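Local atomic coordinates of sorbitol dehydrogenase (Gluconobacter oxydans, PDB entry 5ITG), a protein that probably oxidises D-sorbitol to L-sorbose with an NADP cofactor. Residues A[321-326]-A[478-483]. Residues are numbered along the deposited sequence; the frame is centred on the assembly and turned at random.
Sequences IEDSEL and GVKAAI
Lys480 reaches across to two carboxylates, and its NZ forms a salt-bridge network with Asp323 and Glu325. The stronger bond to the aspartate runs from Lys480 NZ to Asp323 OD2 at 2.8 Å, meeting the syn side 16° out of the carboxylate plane; the one to OD1 is weak. Lys480 NZ also lies 2.9 Å from Glu325 OE1. The lysine chain is extended beyond CG, whereas the glutamate bends at chi2, which turns OE1 toward NZ to be met on its anti side, near the carboxylate plane; the two side chains cross at nearly a right angle.

Asp323 is at the same time the N-cap of helix 324-338. A chi1 of -174° turns its carboxylate back toward the helix start, where OD1 accepts from Leu326 N at 3.1 Å in a fairly straight bond (165°) and, weakly, from Glu325 N. Tyr314 OH is hydrogen-bonded to OD2, so both oxygens of this buried carboxylate are engaged. Were Asp323 an alanine, the first turn would probably lose its side-chain cap and Lys480 would keep Glu325 as its remaining partner here.

The apolar part is Ile483 CD1 against Glu325 CB at 3.8 Å, with Lys480 CE passing the same CB at 4.0 Å; Phe404 of helix 400-412 packs against the isoleucine.

Within the mannitol dehydrogenase C-terminal domain, which includes 321-326, the tail following helix 461-477 is thus tied to the start of helix 324-338, chiefly by two carboxylates converging on one ammonium group. The lysine's positive charge and the helix N-terminus would both be expected to stabilise Asp323 as a carboxylate.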
loop_
_atom_site.group_PDB
_atom_site.type_symbol
_atom_site.label_atom_id
_atom_site.label_comp_id
_atom_site.label_asym_id
_atom_site.label_seq_id
_atom_site.Cartn_x
_atom_site.Cartn_y
_atom_site.Cartn_z
ATOM N N ILE A 321 15.081 -9.214 12.291
ATOM C CA ILE A 321 15.538 -7.866 12.603
ATOM C C ILE A 321 16.227 -7.801 13.971
ATOM O O ILE A 321 16.967 -6.859 14.252
ATOM C CB ILE A 321 14.364 -6.849 12.536
ATOM C CG1 ILE A 321 14.910 -5.420 12.507
ATOM C CG2 ILE A 321 13.411 -7.046 13.715
ATOM C CD1 ILE A 321 15.594 -5.047 11.193
ATOM N N GLU A 322 15.992 -8.814 14.802
ATOM C CA GLU A 322 16.597 -8.894 16.131
ATOM C C GLU A 322 17.981 -9.533 16.067
ATOM O O GLU A 322 18.730 -9.521 17.046
ATOM C CB GLU A 322 15.698 -9.699 17.077
ATOM C CG GLU A 322 14.514 -8.899 17.628
ATOM C CD GLU A 322 13.430 -9.784 18.228
ATOM O OE1 GLU A 322 13.770 -10.735 18.965
ATOM O OE2 GLU A 322 12.233 -9.524 17.964
ATOM N N ASP A 323 18.316 -10.106 14.918
ATOM C CA ASP A 323 19.629 -10.717 14.745
ATOM C C ASP A 323 20.637 -9.572 14.609
ATOM O O ASP A 323 20.545 -8.760 13.688
ATOM C CB ASP A 323 19.635 -11.596 13.485
ATOM C CG ASP A 323 20.924 -12.368 13.317
ATOM O OD1 ASP A 323 21.963 -11.735 13.045
ATOM O OD2 ASP A 323 20.901 -13.613 13.464
ATOM N N SER A 324 21.600 -9.519 15.526
ATOM C CA SER A 324 22.601 -8.457 15.533
ATOM C C SER A 324 23.354 -8.280 14.217
ATOM O O SER A 324 23.571 -7.150 13.769
ATOM C CB SER A 324 23.609 -8.689 16.667
ATOM O OG SER A 324 24.540 -7.622 16.725
ATOM N N GLU A 325 23.754 -9.387 13.597
ATOM C CA GLU A 325 24.494 -9.312 12.340
ATOM C C GLU A 325 23.619 -8.894 11.148
ATOM O O GLU A 325 24.041 -8.084 10.326
ATOM C CB GLU A 325 25.182 -10.655 12.042
ATOM C CG GLU A 325 26.380 -10.986 12.948
ATOM C CD GLU A 325 25.996 -11.221 14.407
ATOM O OE1 GLU A 325 25.004 -11.941 14.656
ATOM O OE2 GLU A 325 26.693 -10.697 15.306
ATOM N N LEU A 326 22.411 -9.444 11.050
ATOM C CA LEU A 326 21.523 -9.093 9.947
ATOM C C LEU A 326 21.080 -7.632 10.065
ATOM O O LEU A 326 20.895 -6.948 9.057
ATOM C CB LEU A 326 20.293 -10.005 9.933
ATOM C CG LEU A 326 20.557 -11.504 9.781
ATOM C CD1 LEU A 326 19.219 -12.248 9.695
ATOM C CD2 LEU A 326 21.379 -11.751 8.537
ATOM N N GLY A 478 28.437 -20.524 6.029
ATOM C CA GLY A 478 27.176 -19.957 6.488
ATOM C C GLY A 478 27.044 -18.497 6.090
ATOM O O GLY A 478 28.041 -17.806 5.910
ATOM N N VAL A 479 25.818 -18.003 5.977
ATOM C CA VAL A 479 25.615 -16.621 5.550
ATOM C C VAL A 479 26.300 -15.520 6.366
ATOM O O VAL A 479 26.875 -14.602 5.796
ATOM C CB VAL A 479 24.109 -16.295 5.421
ATOM C CG1 VAL A 479 23.428 -16.369 6.776
ATOM C CG2 VAL A 479 23.937 -14.921 4.790
ATOM N N LYS A 480 26.262 -15.598 7.691
ATOM C CA LYS A 480 26.890 -14.544 8.481
ATOM C C LYS A 480 28.376 -14.379 8.197
ATOM O O LYS A 480 28.914 -13.277 8.290
ATOM C CB LYS A 480 26.663 -14.780 9.972
ATOM C CG LYS A 480 25.214 -14.649 10.382
ATOM C CD LYS A 480 25.064 -14.715 11.887
ATOM C CE LYS A 480 23.651 -14.348 12.308
ATOM N NZ LYS A 480 23.583 -14.267 13.789
ATOM N N ALA A 481 29.034 -15.473 7.832
ATOM C CA ALA A 481 30.457 -15.437 7.529
ATOM C C ALA A 481 30.752 -14.592 6.284
ATOM O O ALA A 481 31.872 -14.125 6.095
ATOM C CB ALA A 481 30.979 -16.855 7.328
ATOM N N ALA A 482 29.741 -14.384 5.446
ATOM C CA ALA A 482 29.916 -13.623 4.214
ATOM C C ALA A 482 29.553 -12.139 4.311
ATOM O O ALA A 482 29.739 -11.390 3.352
ATOM C CB ALA A 482 29.113 -14.283 3.087
ATOM N N ILE A 483 29.043 -11.720 5.463
ATOM C CA ILE A 483 28.657 -10.329 5.672
ATOM C C ILE A 483 29.875 -9.404 5.679
ATOM O O ILE A 483 30.806 -9.602 6.459
ATOM C CB ILE A 483 27.917 -10.151 7.018
ATOM C CG1 ILE A 483 26.576 -10.882 6.975
ATOM C CG2 ILE A 483 27.749 -8.650 7.330
ATOM C CD1 ILE A 483 25.795 -10.821 8.277
#